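Side-chain contact in putative methyltransferase protein (Bacteroides fragilis, PDB 5BP9), which binds S-adenosyl-L-homocysteine and probably acts as an S-adenosylmethionine-dependent methyltransferase: residues Gln89-Leu92 / Leu93-Thr96. Residues are numbered along the deposited sequence; the frame is centred on the assembly and turned at random.
Sequences QMPL and LERT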
loop_
_atom_site.group_PDB
_atom_site.type_symbol
_atom_site.label_atom_id
_atom_site.label_comp_id
_atom_site.label_asym_id
_atom_site.label_seq_id
_atom_site.Cartn_x
_atom_site.Cartn_y
_atom_site.Cartn_z
ATOM N N GLN A 89 -1.992 -8.695 15.902
ATOM C CA GLN A 89 -2.916 -7.543 15.928
ATOM C C GLN A 89 -3.292 -6.943 14.563
ATOM O O GLN A 89 -3.951 -5.898 14.507
ATOM C CB GLN A 89 -2.360 -6.402 16.783
ATOM C CG GLN A 89 -1.625 -6.791 18.049
ATOM C CD GLN A 89 -0.599 -5.749 18.459
ATOM O OE1 GLN A 89 0.500 -6.083 18.908
ATOM N NE2 GLN A 89 -0.943 -4.481 18.285
HETATM N N MSE A 90 -2.873 -7.572 13.475
HETATM C CA MSE A 90 -3.211 -7.057 12.160
HETATM C C MSE A 90 -4.570 -7.507 11.769
HETATM O O MSE A 90 -5.042 -8.532 12.256
HETATM C CB MSE A 90 -2.307 -7.605 11.100
HETATM C CG MSE A 90 -0.987 -6.914 11.186
HETATM SE SE MSE A 90 -0.047 -8.042 9.962
HETATM C CE MSE A 90 1.584 -7.158 10.614
ATOM N N PRO A 91 -5.203 -6.748 10.861
ATOM C CA PRO A 91 -6.537 -7.169 10.434
ATOM C C PRO A 91 -6.582 -8.439 9.588
ATOM O O PRO A 91 -5.566 -8.842 9.032
ATOM C CB PRO A 91 -7.089 -5.954 9.682
ATOM C CG PRO A 91 -5.945 -5.113 9.336
ATOM C CD PRO A 91 -4.860 -5.404 10.308
ATOM N N LEU A 92 -7.760 -9.057 9.539
ATOM C CA LEU A 92 -7.979 -10.330 8.855
ATOM C C LEU A 92 -7.327 -10.430 7.482
ATOM O O LEU A 92 -6.624 -11.394 7.188
ATOM C CB LEU A 92 -9.476 -10.571 8.716
ATOM C CG LEU A 92 -9.899 -11.831 7.967
ATOM C CD1 LEU A 92 -9.442 -13.068 8.733
ATOM C CD2 LEU A 92 -11.407 -11.834 7.764
ATOM N N LEU A 93 -7.556 -9.434 6.637
ATOM C CA LEU A 93 -7.076 -9.551 5.259
ATOM C C LEU A 93 -5.562 -9.517 5.192
ATOM O O LEU A 93 -4.958 -10.216 4.355
ATOM C CB LEU A 93 -7.693 -8.491 4.362
ATOM C CG LEU A 93 -9.234 -8.505 4.285
ATOM C CD1 LEU A 93 -9.704 -7.369 3.383
ATOM C CD2 LEU A 93 -9.772 -9.829 3.788
ATOM N N GLU A 94 -4.957 -8.745 6.077
ATOM C CA GLU A 94 -3.505 -8.646 6.138
ATOM C C GLU A 94 -2.887 -9.921 6.701
ATOM O O GLU A 94 -1.904 -10.428 6.147
ATOM C CB GLU A 94 -3.066 -7.413 6.931
ATOM C CG GLU A 94 -3.513 -6.111 6.269
ATOM C CD GLU A 94 -3.178 -4.888 7.085
ATOM O OE1 GLU A 94 -2.293 -4.969 7.954
ATOM O OE2 GLU A 94 -3.820 -3.836 6.857
ATOM N N ARG A 95 -3.477 -10.454 7.773
ATOM C CA ARG A 95 -3.007 -11.713 8.347
ATOM C C ARG A 95 -3.064 -12.827 7.311
ATOM O O ARG A 95 -2.142 -13.652 7.211
ATOM C CB ARG A 95 -3.837 -12.106 9.589
ATOM C CG ARG A 95 -3.747 -11.143 10.755
ATOM C CD ARG A 95 -4.361 -11.741 12.023
ATOM N NE ARG A 95 -5.745 -12.221 11.850
ATOM C CZ ARG A 95 -6.865 -11.544 12.142
ATOM N NH1 ARG A 95 -6.836 -10.296 12.609
ATOM N NH2 ARG A 95 -8.047 -12.123 11.948
ATOM N N THR A 96 -4.149 -12.845 6.532
ATOM C CA THR A 96 -4.379 -13.862 5.525
ATOM C C THR A 96 -3.284 -13.784 4.465
ATOM O O THR A 96 -2.692 -14.785 4.073
ATOM C CB THR A 96 -5.776 -13.691 4.873
ATOM O OG1 THR A 96 -6.791 -13.817 5.888
ATOM C CG2 THR A 96 -6.002 -14.729 3.769
#
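Leu-92 O is gripped twice by Thr-96. The backbone Thr-96 N donates to Leu-92 O at 2.9 Å, and the hydroxyl Thr-96 OG1 donates to the same Leu-92 O at 2.8 Å. The two donors come from opposite faces of the carbonyl plane, with the hydroxyl well above it. Thr-96 OG1 stands beside its own backbone N (chi1 -61°), which turns it back to the preceding helical turn. Thr-96 OG1 also forms a hydrogen bond with Lys-266 NZ of strand 260-267.

One residue earlier the same i to i+4 pattern repeats, with Arg-95 N donating to Pro-91 O at 2.9 Å, almost straight (171°). Pro-91 is at the N-cap of helix 92-100, and its carbonyl takes the first of these bonds. The helix follows the loop after strand 76-78 in this Rossmann-type methyltransferase domain, and its Leu-93 packs on strands 260-267 and 272-279.

Arg-95 reaches back beyond the cap. Its chain bends at chi3 (-54°), and one face of the guanidinium covers Leu-92 CA near its rim. Arg-95 NH1 donates to Met-90 O in the carbonyl plane; at 2.5 Å the bond is suspiciously short, so its exact length is doubtful. The oxygen is tilted out of the guanidinium plane. Arg-95 NH2 meets Leu-92 CD1 at 3.6 Å. The aliphatic part is used too, with Arg-95 CG 3.8 Å from Met-90 CB.

The extended Glu-94 chain slants across the Pro-91 ring. Its OE2 is 3.5 Å from Pro-91 CG, and its OE1 is equally near Pro-91 CD. Glu-94 OE1 also accepts a hydrogen bond from His-115 and forms a salt bridge with Arg-85, an S-adenosyl-L-homocysteine-binding residue. The Glu-94 side chain, about 5 Å from the bound S-adenosyl-L-homocysteine between nearest atoms, is a second-shell group and may steady Arg-85.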